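Protein Pcdhgb2 (Mus musculus, PDB 5SZR) is probably a calcium-dependent cell-adhesion protein that may help establish specific neuronal connections in the brain, represented here by extracellular cadherin domains 3-6. Local coordinates at residues D174-P179 with N209-V214; Q296-D299 with L305-N308; G378-G383 with L425-S430; T352-V357 with L367-L372. All blocks are in the same frame, centred on the assembly; numbering follows the deposited sequence.

Contact 1 (D174-P179 with N209-V214); sequences DREAIP and NDNAPV. With CA (calcium ion), chain M; CA (calcium ion), chain N; CA (calcium ion), chain O.
Glu176 OE1 is gripped by two calcium ions. It lies 2.3 Å from calcium M and a longer 2.9 Å from calcium N. Glu176 OE2 binds calcium N alone, so this carboxylate both chelates one ion and bridges to the next. Asp210 spans the same pair from the other segment. Its OD2 is 2.3 Å from calcium M and its OD1 is 2.4 Å from calcium N. Its chi1 of 53° brings the carboxylate up to the ion pair, and the two oxygens divide between the ions. Asp174 OD1 and two waters add to calcium M. The ions probably offset the charge of the crowded carboxylates. Asn211 faces Glu176 head-on, its amide plane turned 72° from the carboxylate, with ND2 3.2 Å from Glu176 OE1. Asn211 ND2 donates to water 1, a ligand of calcium M. Arg175 NH2 makes a salt bridge to Glu176 OE2 at 3.1 Å, 29° out of the carboxylate plane. Asn209 OD1 and Asn211 O turn to calcium O instead. Residues 174-176 form the cadherin DRE motif, and Asn209 to Asn211 end the DxNDN motif that Asp207 begins. Glu121, Asp207, Val208 and Asp243 complete the sites of calcium M and calcium N. The 174-179 turn precedes strand 180-189. Segment 209-214 runs from the interdomain linker after strand 196-206 into the start of strand 214-215.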
loop_
_atom_site.group_PDB
_atom_site.type_symbol
_atom_site.label_atom_id
_atom_site.label_comp_id
_atom_site.label_asym_id
_atom_site.label_seq_id
_atom_site.Cartn_x
_atom_site.Cartn_y
_atom_site.Cartn_z
ATOM N N ASP A 174 -11.244 -3.548 3.177
ATOM C CA ASP A 174 -9.803 -3.341 3.310
ATOM C C ASP A 174 -9.380 -2.358 2.221
ATOM O O ASP A 174 -9.290 -2.736 1.049
ATOM C CB ASP A 174 -9.043 -4.655 3.206
ATOM C CG ASP A 174 -7.538 -4.472 3.341
ATOM O OD1 ASP A 174 -7.098 -3.387 3.773
ATOM O OD2 ASP A 174 -6.792 -5.420 3.019
ATOM N N ARG A 175 -9.111 -1.113 2.623
ATOM C CA ARG A 175 -8.708 -0.092 1.661
ATOM C C ARG A 175 -7.419 -0.482 0.952
ATOM O O ARG A 175 -7.256 -0.218 -0.246
ATOM C CB ARG A 175 -8.534 1.257 2.356
ATOM C CG ARG A 175 -8.342 2.412 1.389
ATOM C CD ARG A 175 -7.652 3.585 2.046
ATOM N NE ARG A 175 -6.254 3.288 2.347
ATOM C CZ ARG A 175 -5.260 3.428 1.476
ATOM N NH1 ARG A 175 -5.511 3.861 0.249
ATOM N NH2 ARG A 175 -4.013 3.139 1.829
ATOM N N GLU A 176 -6.491 -1.111 1.675
ATOM C CA GLU A 176 -5.210 -1.476 1.084
ATOM C C GLU A 176 -5.359 -2.506 -0.031
ATOM O O GLU A 176 -4.467 -2.614 -0.880
ATOM C CB GLU A 176 -4.260 -1.981 2.173
ATOM C CG GLU A 176 -3.602 -0.868 2.998
ATOM C CD GLU A 176 -4.555 -0.191 3.974
ATOM O OE1 GLU A 176 -5.356 -0.900 4.619
ATOM O OE2 GLU A 176 -4.502 1.052 4.100
ATOM N N ALA A 177 -6.465 -3.251 -0.064
ATOM C CA ALA A 177 -6.725 -4.217 -1.127
ATOM C C ALA A 177 -7.636 -3.659 -2.215
ATOM O O ALA A 177 -7.314 -3.768 -3.403
ATOM C CB ALA A 177 -7.329 -5.499 -0.539
ATOM N N ILE A 178 -8.767 -3.065 -1.840
ATOM C CA ILE A 178 -9.692 -2.453 -2.796
ATOM C C ILE A 178 -10.106 -1.078 -2.286
ATOM O O ILE A 178 -10.889 -0.982 -1.331
ATOM C CB ILE A 178 -10.930 -3.331 -3.033
ATOM C CG1 ILE A 178 -10.535 -4.678 -3.637
ATOM C CG2 ILE A 178 -11.907 -2.609 -3.939
ATOM C CD1 ILE A 178 -11.660 -5.682 -3.658
ATOM N N PRO A 179 -9.614 0.004 -2.886
ATOM C CA PRO A 179 -9.905 1.339 -2.347
ATOM C C PRO A 179 -11.195 1.950 -2.870
ATOM O O PRO A 179 -11.727 2.875 -2.248
ATOM C CB PRO A 179 -8.684 2.158 -2.786
ATOM C CG PRO A 179 -8.250 1.513 -4.054
ATOM C CD PRO A 179 -8.553 0.038 -3.910
ATOM N N ASN A 209 -5.884 3.466 10.447
ATOM C CA ASN A 209 -4.518 3.081 10.797
ATOM C C ASN A 209 -4.534 1.644 11.309
ATOM O O ASN A 209 -4.523 1.373 12.512
ATOM C CB ASN A 209 -3.925 4.032 11.830
ATOM C CG ASN A 209 -2.445 3.775 12.069
ATOM O OD1 ASN A 209 -1.750 3.250 11.201
ATOM N ND2 ASN A 209 -1.959 4.144 13.251
ATOM N N ASP A 210 -4.548 0.698 10.367
ATOM C CA ASP A 210 -4.543 -0.719 10.715
ATOM C C ASP A 210 -3.298 -1.441 10.207
ATOM O O ASP A 210 -3.285 -2.673 10.150
ATOM C CB ASP A 210 -5.811 -1.403 10.197
ATOM C CG ASP A 210 -6.045 -1.169 8.708
ATOM O OD1 ASP A 210 -5.459 -0.217 8.146
ATOM O OD2 ASP A 210 -6.824 -1.938 8.103
ATOM N N ASN A 211 -2.242 -0.706 9.853
ATOM C CA ASN A 211 -1.000 -1.306 9.376
ATOM C C ASN A 211 0.171 -0.728 10.153
ATOM O O ASN A 211 0.380 0.489 10.155
ATOM C CB ASN A 211 -0.807 -1.074 7.877
ATOM C CG ASN A 211 -1.754 -1.903 7.034
ATOM O OD1 ASN A 211 -1.491 -3.074 6.757
ATOM N ND2 ASN A 211 -2.864 -1.299 6.621
ATOM N N ALA A 212 0.928 -1.596 10.804
ATOM C CA ALA A 212 2.129 -1.166 11.503
ATOM C C ALA A 212 3.283 -1.013 10.512
ATOM O O ALA A 212 3.370 -1.767 9.539
ATOM C CB ALA A 212 2.506 -2.170 12.591
ATOM N N PRO A 213 4.163 -0.037 10.716
ATOM C CA PRO A 213 5.360 0.052 9.872
ATOM C C PRO A 213 6.164 -1.237 9.927
ATOM O O PRO A 213 6.166 -1.951 10.932
ATOM C CB PRO A 213 6.139 1.231 10.471
ATOM C CG PRO A 213 5.496 1.508 11.800
ATOM C CD PRO A 213 4.077 1.073 11.676
ATOM N N VAL A 214 6.827 -1.548 8.817
ATOM C CA VAL A 214 7.635 -2.755 8.685
ATOM C C VAL A 214 8.989 -2.363 8.114
ATOM O O VAL A 214 9.057 -1.728 7.056
ATOM C CB VAL A 214 6.957 -3.802 7.781
ATOM C CG1 VAL A 214 7.892 -4.978 7.553
ATOM C CG2 VAL A 214 5.650 -4.264 8.398
HETATM CA CA CA M . -6.816 -2.256 5.804
HETATM CA CA CA N . -5.305 1.336 6.383
HETATM CA CA CA O . 0.099 2.774 9.739
HETATM O O HOH W 1 -4.837 -3.770 6.110
HETATM O O HOH W 2 -8.290 -4.062 6.346
#

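Contact 2 (Q296-D299 with L305-N308); sequences QARD and LSAN. With CA (calcium ion), chain O; NAG (2-acetamido-2-deoxy-beta-D-glucopyranose), chain E.
The side-chain amides of Gln296 and Asn308 run alongside each other in the same sense, with planes only 16° apart. Gln296 CG is 3.5 Å from Asn308 OD1. Asn308 ND2 carries an N-linked N-acetylglucosamine, and the end of the Gln296 side chain lies near this sugar. The sugar N2 gives a weak bond to Ser306 OG at 3.3 Å. Ser306 CB meets the Arg298 guanidinium obliquely. An alanine in place of Gln296 would probably leave the glycosylated Asn308 amide without its flat neighbour and freer to turn. Asp299 closes the other end. Its OD1 takes the Leu305 N-H at 2.9 Å from above the carboxylate plane, 46° out of it. Its OD2 binds calcium O at 2.6 Å, an ion it shares with Asn209, Asp241 and Asp243, so the hairpin is tied to the domain junction. Paired bonds between Ala297 and Ala307, and one from Asp299 N to Leu305 O, join the backbones. The segments form the antiparallel hairpin of strands 290-299 and 306-316 in the cadherin domain of range 220-316. These are the inner strands of a four-stranded sheet, flanked by strand 250-257 and strand 219-225.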
loop_
_atom_site.group_PDB
_atom_site.type_symbol
_atom_site.label_atom_id
_atom_site.label_comp_id
_atom_site.label_asym_id
_atom_site.label_seq_id
_atom_site.Cartn_x
_atom_site.Cartn_y
_atom_site.Cartn_z
ATOM N N GLN A 296 13.351 1.904 16.405
ATOM C CA GLN A 296 11.905 1.770 16.321
ATOM C C GLN A 296 11.362 2.665 15.218
ATOM O O GLN A 296 11.767 3.826 15.100
ATOM C CB GLN A 296 11.229 2.119 17.649
ATOM C CG GLN A 296 9.709 2.143 17.555
ATOM C CD GLN A 296 9.038 2.459 18.873
ATOM O OE1 GLN A 296 8.725 1.560 19.652
ATOM N NE2 GLN A 296 8.810 3.743 19.132
ATOM N N ALA A 297 10.456 2.115 14.412
ATOM C CA ALA A 297 9.691 2.873 13.431
ATOM C C ALA A 297 8.263 3.015 13.929
ATOM O O ALA A 297 7.633 2.023 14.308
ATOM C CB ALA A 297 9.700 2.189 12.062
ATOM N N ARG A 298 7.752 4.240 13.913
ATOM C CA ARG A 298 6.464 4.572 14.502
ATOM C C ARG A 298 5.660 5.396 13.505
ATOM O O ARG A 298 6.200 6.325 12.898
ATOM C CB ARG A 298 6.675 5.350 15.803
ATOM C CG ARG A 298 5.443 5.564 16.640
ATOM C CD ARG A 298 5.797 6.359 17.880
ATOM N NE ARG A 298 4.781 6.211 18.913
ATOM C CZ ARG A 298 4.707 5.171 19.736
ATOM N NH1 ARG A 298 3.745 5.113 20.648
ATOM N NH2 ARG A 298 5.593 4.187 19.645
ATOM N N ASP A 299 4.382 5.057 13.327
ATOM C CA ASP A 299 3.549 5.898 12.478
ATOM C C ASP A 299 2.871 6.977 13.323
ATOM O O ASP A 299 2.950 6.979 14.553
ATOM C CB ASP A 299 2.530 5.067 11.679
ATOM C CG ASP A 299 1.451 4.404 12.544
ATOM O OD1 ASP A 299 1.044 4.951 13.590
ATOM O OD2 ASP A 299 0.987 3.319 12.149
ATOM N N LEU A 305 1.073 2.881 15.590
ATOM C CA LEU A 305 1.614 1.546 15.415
ATOM C C LEU A 305 3.118 1.644 15.197
ATOM O O LEU A 305 3.630 2.671 14.737
ATOM C CB LEU A 305 0.935 0.832 14.243
ATOM C CG LEU A 305 -0.546 0.549 14.507
ATOM C CD1 LEU A 305 -1.239 0.080 13.244
ATOM C CD2 LEU A 305 -0.685 -0.484 15.614
ATOM N N SER A 306 3.827 0.572 15.542
ATOM C CA SER A 306 5.279 0.638 15.578
ATOM C C SER A 306 5.883 -0.732 15.319
ATOM O O SER A 306 5.225 -1.766 15.463
ATOM C CB SER A 306 5.773 1.169 16.922
ATOM O OG SER A 306 5.550 0.209 17.939
ATOM N N ALA A 307 7.156 -0.721 14.927
ATOM C CA ALA A 307 7.963 -1.929 14.849
ATOM C C ALA A 307 9.347 -1.643 15.413
ATOM O O ALA A 307 9.806 -0.496 15.459
ATOM C CB ALA A 307 8.081 -2.454 13.415
ATOM N N ASN A 308 10.012 -2.714 15.837
ATOM C CA ASN A 308 11.345 -2.668 16.416
ATOM C C ASN A 308 12.291 -3.520 15.590
ATOM O O ASN A 308 11.918 -4.606 15.131
ATOM C CB ASN A 308 11.332 -3.182 17.842
ATOM C CG ASN A 308 10.538 -2.305 18.756
ATOM O OD1 ASN A 308 10.612 -1.077 18.673
ATOM N ND2 ASN A 308 9.758 -2.913 19.633
HETATM CA CA CA O . 0.099 2.774 9.739
HETATM C C1 NAG E . 9.069 -1.986 20.477
HETATM C C2 NAG E . 7.597 -2.192 20.795
HETATM C C3 NAG E . 7.077 -0.993 21.586
HETATM C C4 NAG E . 7.963 -0.730 22.802
HETATM C C5 NAG E . 9.440 -0.679 22.396
HETATM C C6 NAG E . 10.398 -0.599 23.562
HETATM C C7 NAG E . 6.502 -3.605 19.117
HETATM C C8 NAG E . 5.692 -3.637 17.857
HETATM N N2 NAG E . 6.816 -2.393 19.585
HETATM O O3 NAG E . 5.729 -1.215 21.986
HETATM O O4 NAG E . 7.606 0.511 23.401
HETATM O O5 NAG E . 9.791 -1.863 21.669
HETATM O O6 NAG E . 9.729 -0.268 24.770
HETATM O O7 NAG E . 6.853 -4.632 19.688
#

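Contact 3 (G378-G383 with L425-S430); sequences GLFSLG and LIFADS
The Phe380 ring is sandwiched between two leucines. Leu425 CD1 sits over the centre of one face, 3.5 Å from the centroid and 9° off the ring normal. This is a CH-pi contact. The opposite face is covered by Leu379 CG, offset toward the rim. Phe427 approaches from the other segment. Its ring is nearly parallel to that of Phe380, at 12°, but shifted so far aside that little of one covers the other, with centroids 5.9 Å apart. The rings meet through their outer atoms, Phe380 CZ to Phe427 CZ at 3.7 Å. Leu379 CD2 touches Phe427 CE2 at 3.9 Å, at the ring edge and near its plane. With CG anti to the backbone N (chi1 -179°), Leu379 lays CG on the Phe380 face while CD2 reaches Phe427. All four side chains are buried and apolar, and the contact is packing alone. The next shell fixes the backbones. Those of Leu379 and Ser381 hydrogen-bond to Ala392 and Arg390, those of Leu425 and Phe427 to Gln403 and Ala401. Thr391 also packs on Phe380, Val389 and Phe338 on Leu425, and Val341 and Leu395 on Phe427. Strand 380-382 is at the border of one sheet, and strand 418-428 lies inside the other. Their facing side chains form part of the hydrophobic core of a cadherin domain, a Greek-key beta sandwich, here the last in the chain.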
loop_
_atom_site.group_PDB
_atom_site.type_symbol
_atom_site.label_atom_id
_atom_site.label_comp_id
_atom_site.label_asym_id
_atom_site.label_seq_id
_atom_site.Cartn_x
_atom_site.Cartn_y
_atom_site.Cartn_z
ATOM N N GLY A 378 74.629 -12.858 6.903
ATOM C CA GLY A 378 74.696 -14.298 6.959
ATOM C C GLY A 378 75.381 -14.849 8.191
ATOM O O GLY A 378 75.239 -16.043 8.478
ATOM N N LEU A 379 76.131 -14.019 8.917
ATOM C CA LEU A 379 76.674 -14.463 10.195
ATOM C C LEU A 379 75.559 -14.702 11.203
ATOM O O LEU A 379 75.559 -15.714 11.915
ATOM C CB LEU A 379 77.666 -13.432 10.732
ATOM C CG LEU A 379 78.319 -13.821 12.054
ATOM C CD1 LEU A 379 79.111 -15.105 11.869
ATOM C CD2 LEU A 379 79.209 -12.701 12.565
ATOM N N PHE A 380 74.602 -13.781 11.274
ATOM C CA PHE A 380 73.450 -13.894 12.149
ATOM C C PHE A 380 72.186 -14.037 11.317
ATOM O O PHE A 380 72.064 -13.454 10.233
ATOM C CB PHE A 380 73.315 -12.674 13.066
ATOM C CG PHE A 380 74.446 -12.510 14.034
ATOM C CD1 PHE A 380 74.516 -13.286 15.179
ATOM C CD2 PHE A 380 75.443 -11.569 13.809
ATOM C CE1 PHE A 380 75.561 -13.133 16.079
ATOM C CE2 PHE A 380 76.488 -11.412 14.703
ATOM C CZ PHE A 380 76.546 -12.194 15.837
ATOM N N SER A 381 71.242 -14.815 11.836
ATOM C CA SER A 381 69.915 -14.935 11.257
ATOM C C SER A 381 68.894 -14.302 12.190
ATOM O O SER A 381 69.104 -14.207 13.403
ATOM C CB SER A 381 69.552 -16.401 11.001
ATOM O OG SER A 381 69.301 -17.076 12.221
ATOM N N LEU A 382 67.773 -13.871 11.608
ATOM C CA LEU A 382 66.713 -13.185 12.342
ATOM C C LEU A 382 65.383 -13.841 11.995
ATOM O O LEU A 382 64.938 -13.779 10.844
ATOM C CB LEU A 382 66.697 -11.692 12.013
ATOM C CG LEU A 382 65.586 -10.876 12.677
ATOM C CD1 LEU A 382 65.693 -10.962 14.194
ATOM C CD2 LEU A 382 65.631 -9.431 12.212
ATOM N N GLY A 383 64.756 -14.475 12.984
ATOM C CA GLY A 383 63.492 -15.157 12.776
ATOM C C GLY A 383 62.404 -14.234 12.271
ATOM O O GLY A 383 62.037 -13.268 12.949
ATOM N N LEU A 425 76.427 -6.639 18.679
ATOM C CA LEU A 425 76.798 -7.990 19.080
ATOM C C LEU A 425 78.318 -8.099 19.039
ATOM O O LEU A 425 78.929 -7.931 17.979
ATOM C CB LEU A 425 76.140 -9.026 18.169
ATOM C CG LEU A 425 74.673 -8.735 17.843
ATOM C CD1 LEU A 425 74.096 -9.785 16.907
ATOM C CD2 LEU A 425 73.840 -8.630 19.113
ATOM N N ILE A 426 78.925 -8.367 20.191
ATOM C CA ILE A 426 80.375 -8.344 20.344
ATOM C C ILE A 426 80.829 -9.705 20.847
ATOM O O ILE A 426 80.446 -10.124 21.947
ATOM C CB ILE A 426 80.824 -7.231 21.300
ATOM C CG1 ILE A 426 80.285 -5.882 20.824
ATOM C CG2 ILE A 426 82.344 -7.205 21.418
ATOM C CD1 ILE A 426 80.767 -4.725 21.652
ATOM N N PHE A 427 81.644 -10.390 20.049
ATOM C CA PHE A 427 82.154 -11.697 20.431
ATOM C C PHE A 427 83.240 -11.567 21.487
ATOM O O PHE A 427 84.122 -10.709 21.395
ATOM C CB PHE A 427 82.704 -12.438 19.215
ATOM C CG PHE A 427 81.641 -12.987 18.313
ATOM C CD1 PHE A 427 80.965 -14.149 18.645
ATOM C CD2 PHE A 427 81.317 -12.343 17.131
ATOM C CE1 PHE A 427 79.983 -14.655 17.814
ATOM C CE2 PHE A 427 80.343 -12.848 16.300
ATOM C CZ PHE A 427 79.676 -14.005 16.643
ATOM N N ALA A 428 83.173 -12.431 22.494
ATOM C CA ALA A 428 84.175 -12.457 23.547
ATOM C C ALA A 428 85.303 -13.399 23.156
ATOM O O ALA A 428 85.056 -14.516 22.686
ATOM C CB ALA A 428 83.561 -12.893 24.877
ATOM N N ASP A 429 86.536 -12.940 23.341
ATOM C CA ASP A 429 87.679 -13.817 23.183
ATOM C C ASP A 429 87.743 -14.797 24.350
ATOM O O ASP A 429 87.361 -14.477 25.480
ATOM C CB ASP A 429 88.967 -12.999 23.098
ATOM C CG ASP A 429 90.097 -13.759 22.434
ATOM O OD1 ASP A 429 89.804 -14.582 21.539
ATOM O OD2 ASP A 429 91.272 -13.535 22.806
ATOM N N SER A 430 88.209 -16.007 24.064
ATOM C CA SER A 430 88.381 -17.022 25.100
ATOM C C SER A 430 89.663 -16.776 25.893
ATOM O O SER A 430 89.719 -17.023 27.097
ATOM C CB SER A 430 88.404 -18.422 24.484
ATOM O OG SER A 430 88.558 -19.417 25.482
#

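Contact 4 (T352-V357 with L367-L372); sequences TKVVAV and LSYHVL
Tyr369 reaches from its strand across to Val354 and Ala356. Its CB rests against the carbonyl O of Gly383. CG is anti to the carbonyl carbon (chi1 -62°), which sends the ring toward segment 352-357. There the side chains of Tyr369 and Val354 run antiparallel past one another. CD1 of Tyr369 passes Val354 CB at 4.1 Å. CE1 meets Val354 CG1 at 3.8 Å, and this methyl lies at the ring edge, near its plane. CZ comes within 4.1 Å of Val354 O. At the tip, Tyr369 OH accepts a weak, bent bond from Ala356 N at 3.5 Å (135° at the hydrogen). The same hydroxyl lies 3.2 Å from water 3, which donates to Val354 O at 2.7 Å. The water thus ties the phenol to the backbone just where strand 350-357 is interrupted. A phenylalanine here would keep the ring packing but would probably leave Ala356 N and water 3 without their hydroxyl partner. Leu367 adds a further apolar touch, with CD1 3.8 Å from Ala356 CB. Its side chain also lies against Asp358 and Asp411, residues of a calcium site. The contact bridges the two sheets of the last cadherin domain. Strand 350-357 lies between strands 324-327 and 388-391 in one sheet, and strand 368-374 borders the other, with Val409 of strand 402-410 and Leu382 of strand 380-382 also packed on Tyr369.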
loop_
_atom_site.group_PDB
_atom_site.type_symbol
_atom_site.label_atom_id
_atom_site.label_comp_id
_atom_site.label_asym_id
_atom_site.label_seq_id
_atom_site.Cartn_x
_atom_site.Cartn_y
_atom_site.Cartn_z
ATOM N N THR A 352 70.013 -13.119 21.208
ATOM C CA THR A 352 68.942 -12.432 21.915
ATOM C C THR A 352 67.669 -12.591 21.096
ATOM O O THR A 352 67.670 -13.172 20.007
ATOM C CB THR A 352 69.275 -10.955 22.157
ATOM O OG1 THR A 352 68.246 -10.356 22.956
ATOM C CG2 THR A 352 69.380 -10.203 20.837
ATOM N N LYS A 353 66.577 -12.065 21.634
ATOM C CA LYS A 353 65.267 -12.191 21.012
ATOM C C LYS A 353 64.566 -10.848 21.113
ATOM O O LYS A 353 64.313 -10.362 22.219
ATOM C CB LYS A 353 64.450 -13.289 21.695
ATOM C CG LYS A 353 63.053 -13.478 21.154
ATOM C CD LYS A 353 62.405 -14.663 21.843
ATOM C CE LYS A 353 60.938 -14.780 21.519
ATOM N NZ LYS A 353 60.366 -15.974 22.199
ATOM N N VAL A 354 64.281 -10.237 19.966
ATOM C CA VAL A 354 63.463 -9.032 19.960
ATOM C C VAL A 354 62.040 -9.409 20.346
ATOM O O VAL A 354 61.455 -10.344 19.783
ATOM C CB VAL A 354 63.513 -8.348 18.586
ATOM C CG1 VAL A 354 62.847 -6.986 18.646
ATOM C CG2 VAL A 354 64.952 -8.220 18.119
ATOM N N VAL A 355 61.484 -8.706 21.328
ATOM C CA VAL A 355 60.115 -8.927 21.782
ATOM C C VAL A 355 59.340 -7.637 21.547
ATOM O O VAL A 355 59.613 -6.617 22.192
ATOM C CB VAL A 355 60.054 -9.345 23.256
ATOM C CG1 VAL A 355 58.605 -9.490 23.697
ATOM C CG2 VAL A 355 60.819 -10.639 23.473
ATOM N N ALA A 356 58.380 -7.676 20.624
ATOM C CA ALA A 356 57.573 -6.508 20.298
ATOM C C ALA A 356 56.095 -6.855 20.396
ATOM O O ALA A 356 55.702 -8.021 20.297
ATOM C CB ALA A 356 57.886 -5.974 18.897
ATOM N N VAL A 357 55.276 -5.817 20.594
ATOM C CA VAL A 357 53.825 -5.939 20.657
ATOM C C VAL A 357 53.204 -4.894 19.737
ATOM O O VAL A 357 53.875 -3.988 19.242
ATOM C CB VAL A 357 53.280 -5.779 22.091
ATOM C CG1 VAL A 357 53.690 -6.958 22.956
ATOM C CG2 VAL A 357 53.757 -4.466 22.697
ATOM N N LEU A 367 53.271 -9.278 13.414
ATOM C CA LEU A 367 54.607 -8.707 13.365
ATOM C C LEU A 367 55.571 -9.604 12.604
ATOM O O LEU A 367 55.487 -10.834 12.667
ATOM C CB LEU A 367 55.127 -8.446 14.778
ATOM C CG LEU A 367 54.182 -7.538 15.560
ATOM C CD1 LEU A 367 54.830 -7.070 16.848
ATOM C CD2 LEU A 367 53.730 -6.353 14.701
ATOM N N SER A 368 56.479 -8.972 11.870
ATOM C CA SER A 368 57.537 -9.658 11.151
ATOM C C SER A 368 58.823 -8.871 11.346
ATOM O O SER A 368 58.798 -7.637 11.389
ATOM C CB SER A 368 57.222 -9.795 9.663
ATOM O OG SER A 368 57.454 -8.570 8.991
ATOM N N TYR A 369 59.938 -9.589 11.451
ATOM C CA TYR A 369 61.220 -9.033 11.859
ATOM C C TYR A 369 62.203 -9.105 10.700
ATOM O O TYR A 369 62.348 -10.156 10.071
ATOM C CB TYR A 369 61.758 -9.792 13.073
ATOM C CG TYR A 369 60.855 -9.685 14.285
ATOM C CD1 TYR A 369 61.117 -8.757 15.285
ATOM C CD2 TYR A 369 59.737 -10.503 14.423
ATOM C CE1 TYR A 369 60.298 -8.648 16.390
ATOM C CE2 TYR A 369 58.902 -10.400 15.529
ATOM C CZ TYR A 369 59.186 -9.468 16.506
ATOM O OH TYR A 369 58.368 -9.360 17.609
ATOM N N HIS A 370 62.880 -7.991 10.421
ATOM C CA HIS A 370 63.744 -7.884 9.255
ATOM C C HIS A 370 65.073 -7.247 9.629
ATOM O O HIS A 370 65.127 -6.350 10.477
ATOM C CB HIS A 370 63.079 -7.057 8.153
ATOM C CG HIS A 370 61.710 -7.536 7.784
ATOM N ND1 HIS A 370 61.480 -8.384 6.723
ATOM C CD2 HIS A 370 60.500 -7.284 8.336
ATOM C CE1 HIS A 370 60.185 -8.633 6.636
ATOM N NE2 HIS A 370 59.569 -7.979 7.604
ATOM N N VAL A 371 66.143 -7.721 8.992
ATOM C CA VAL A 371 67.462 -7.106 9.102
ATOM C C VAL A 371 67.564 -6.014 8.048
ATOM O O VAL A 371 67.474 -6.292 6.848
ATOM C CB VAL A 371 68.583 -8.143 8.922
ATOM C CG1 VAL A 371 69.946 -7.442 8.815
ATOM C CG2 VAL A 371 68.589 -9.134 10.074
ATOM N N LEU A 372 67.752 -4.771 8.488
ATOM C CA LEU A 372 67.964 -3.695 7.528
ATOM C C LEU A 372 69.439 -3.534 7.178
ATOM O O LEU A 372 69.783 -3.340 6.006
ATOM C CB LEU A 372 67.405 -2.377 8.074
ATOM C CG LEU A 372 65.949 -2.391 8.553
ATOM C CD1 LEU A 372 65.552 -1.012 9.071
ATOM C CD2 LEU A 372 64.986 -2.856 7.450
HETATM O O HOH W 3 59.128 -11.633 19.744
#

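Along the chain the order is contact 1, contact 2, contact 4, contact 3. Contacts 1 and 2 have centres 15 Å apart and share calcium O. Asn209 ND2 of contact 1 probably bonds to Asp299 OD1 of contact 2, and Pro213 packs on Ala297 and Ala307. The interdomain linker is thereby joined to the hairpin of the following domain. Contacts 3 and 4 lie in the last cadherin domain, centres 16 Å apart. They connect the same two sheets and touch where Leu382 meets His370 and Val371. The two pairs are far apart, with nearest atoms at least about 41 Å away, as expected of an elongated row of domains with calcium-bound junctions.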